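Local coordinates for protein glutathione S-transferase (Agrobacterium tumefaciens, PDB 2YCD) that binds a glutathione conjugate and probably transfers glutathione to electrophilic substrates, as a dimeric bacterial member of the glutathione transferase superfamily, at residues S161-L164 / G165-W169. Residues are numbered along the deposited sequence; the frame is centred on the assembly and turned at random.
Sequences SAWL and GDREW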
loop_
_atom_site.group_PDB
_atom_site.type_symbol
_atom_site.label_atom_id
_atom_site.label_comp_id
_atom_site.label_asym_id
_atom_site.label_seq_id
_atom_site.Cartn_x
_atom_site.Cartn_y
_atom_site.Cartn_z
ATOM N N SER A 161 -4.642 2.493 18.091
ATOM C CA SER A 161 -5.629 2.837 19.120
ATOM C C SER A 161 -5.202 4.076 19.913
ATOM O O SER A 161 -6.016 4.971 20.161
ATOM C CB SER A 161 -5.805 1.637 20.042
ATOM O OG SER A 161 -6.683 1.953 21.116
ATOM N N ALA A 162 -3.918 4.134 20.258
ATOM C CA ALA A 162 -3.408 5.263 21.025
ATOM C C ALA A 162 -3.503 6.523 20.193
ATOM O O ALA A 162 -3.861 7.602 20.682
ATOM C CB ALA A 162 -1.978 5.014 21.443
ATOM N N TRP A 163 -3.180 6.406 18.916
ATOM C CA TRP A 163 -3.229 7.574 18.085
ATOM C C TRP A 163 -4.679 8.065 17.874
ATOM O O TRP A 163 -4.954 9.274 17.920
ATOM C CB TRP A 163 -2.471 7.333 16.771
ATOM C CG TRP A 163 -2.446 8.567 15.979
ATOM C CD1 TRP A 163 -1.495 9.552 15.988
ATOM C CD2 TRP A 163 -3.475 9.002 15.099
ATOM N NE1 TRP A 163 -1.872 10.568 15.145
ATOM C CE2 TRP A 163 -3.091 10.256 14.596
ATOM C CE3 TRP A 163 -4.697 8.459 14.699
ATOM C CZ2 TRP A 163 -3.877 10.969 13.691
ATOM C CZ3 TRP A 163 -5.467 9.171 13.811
ATOM C CH2 TRP A 163 -5.057 10.402 13.312
ATOM N N LEU A 164 -5.616 7.138 17.659
ATOM C CA LEU A 164 -6.986 7.517 17.370
ATOM C C LEU A 164 -7.632 8.233 18.556
ATOM O O LEU A 164 -8.393 9.168 18.366
ATOM C CB LEU A 164 -7.825 6.297 16.948
ATOM C CG LEU A 164 -9.264 6.587 16.516
ATOM C CD1 LEU A 164 -9.306 7.274 15.136
ATOM C CD2 LEU A 164 -10.097 5.307 16.514
ATOM N N GLY A 165 -7.336 7.790 19.772
ATOM C CA GLY A 165 -7.949 8.415 20.945
ATOM C C GLY A 165 -9.466 8.483 20.826
ATOM O O GLY A 165 -10.109 7.455 20.586
ATOM N N ASP A 166 -10.026 9.686 20.983
ATOM C CA ASP A 166 -11.465 9.899 20.896
ATOM C C ASP A 166 -11.908 10.496 19.551
ATOM O O ASP A 166 -13.033 10.982 19.423
ATOM C CB ASP A 166 -11.924 10.816 22.048
ATOM C CG ASP A 166 -13.433 10.892 22.171
ATOM O OD1 ASP A 166 -14.077 9.831 22.247
ATOM O OD2 ASP A 166 -13.980 12.017 22.190
ATOM N N ARG A 167 -11.047 10.444 18.543
ATOM C CA ARG A 167 -11.417 10.976 17.228
ATOM C C ARG A 167 -12.576 10.173 16.638
ATOM O O ARG A 167 -12.591 8.938 16.745
ATOM C CB ARG A 167 -10.224 10.900 16.268
ATOM C CG ARG A 167 -9.018 11.776 16.629
ATOM C CD ARG A 167 -7.804 11.406 15.785
ATOM N NE ARG A 167 -6.617 12.178 16.149
ATOM C CZ ARG A 167 -6.091 13.142 15.400
ATOM N NH1 ARG A 167 -6.632 13.452 14.228
ATOM N NH2 ARG A 167 -5.013 13.792 15.817
ATOM N N GLU A 168 -13.525 10.864 15.997
ATOM C CA GLU A 168 -14.597 10.179 15.289
ATOM C C GLU A 168 -14.015 9.436 14.075
ATOM O O GLU A 168 -14.317 8.265 13.877
ATOM C CB GLU A 168 -15.679 11.168 14.837
ATOM C CG GLU A 168 -16.952 10.484 14.361
ATOM C CD GLU A 168 -17.997 11.463 13.844
ATOM O OE1 GLU A 168 -17.716 12.676 13.813
ATOM O OE2 GLU A 168 -19.088 11.006 13.454
ATOM N N TRP A 169 -13.170 10.135 13.318
ATOM C CA TRP A 169 -12.566 9.603 12.089
ATOM C C TRP A 169 -11.074 9.893 12.111
ATOM O O TRP A 169 -10.585 10.611 12.986
ATOM C CB TRP A 169 -13.233 10.214 10.850
ATOM C CG TRP A 169 -14.741 10.085 10.850
ATOM C CD1 TRP A 169 -15.649 11.105 10.954
ATOM C CD2 TRP A 169 -15.507 8.873 10.756
ATOM N NE1 TRP A 169 -16.924 10.598 10.922
ATOM C CE2 TRP A 169 -16.865 9.233 10.810
ATOM C CE3 TRP A 169 -15.175 7.517 10.625
ATOM C CZ2 TRP A 169 -17.896 8.297 10.732
ATOM C CZ3 TRP A 169 -16.203 6.578 10.562
ATOM C CH2 TRP A 169 -17.547 6.979 10.616
HETATM O O HOH W 1 -6.277 11.515 19.106
HETATM O O HOH W 2 -3.544 11.630 17.901
#
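The C-terminal end of helix 142-164 runs into a type II' beta turn, Leu164 to Arg167, across which the guanidinium of Arg167 lies flat on the indole of Trp163. Gly165, with positive phi, is the first residue to leave helical geometry: its N still donates to Ser161 O (3.1 Å), a last helical bond, but the chain then swings aside. Arg167 N closes the turn on Leu164 O at 3.0 Å, with an N-H...O angle of 163°.

Within the all-helical C-terminal domain of the glutathione transferase fold, where the loop leads on to helix 176-185, the turn sends the Arg167 side chain back over the helix end. Extended from CG to NE, it brings CZ to 3.5 Å from Trp163 CZ2, which lies over the centre of the guanidinium, while NE sits over the same ring face, offset toward its rim; the planes are 23° apart in this cation-pi stack. With CG anti to the backbone N (chi1 -176°), the Trp163 indole lies beside its own carbonyl carbon, on the side where Arg167 comes back. Water 1, in the guanidinium plane, accepts from Arg167 NE at 3.0 Å and donates to Trp163 O at 2.9 Å; water 2 repeats the bridge through a weak bond from NH2.

Leu164 packs CD1 against Arg167 CB (3.9 Å) and reaches Tyr203 of helix 198-208, while Asn199 bonds both Ser161 OG and Gly165 O. Trp163 also meets Trp114 and packs on Pro69 of the second subunit.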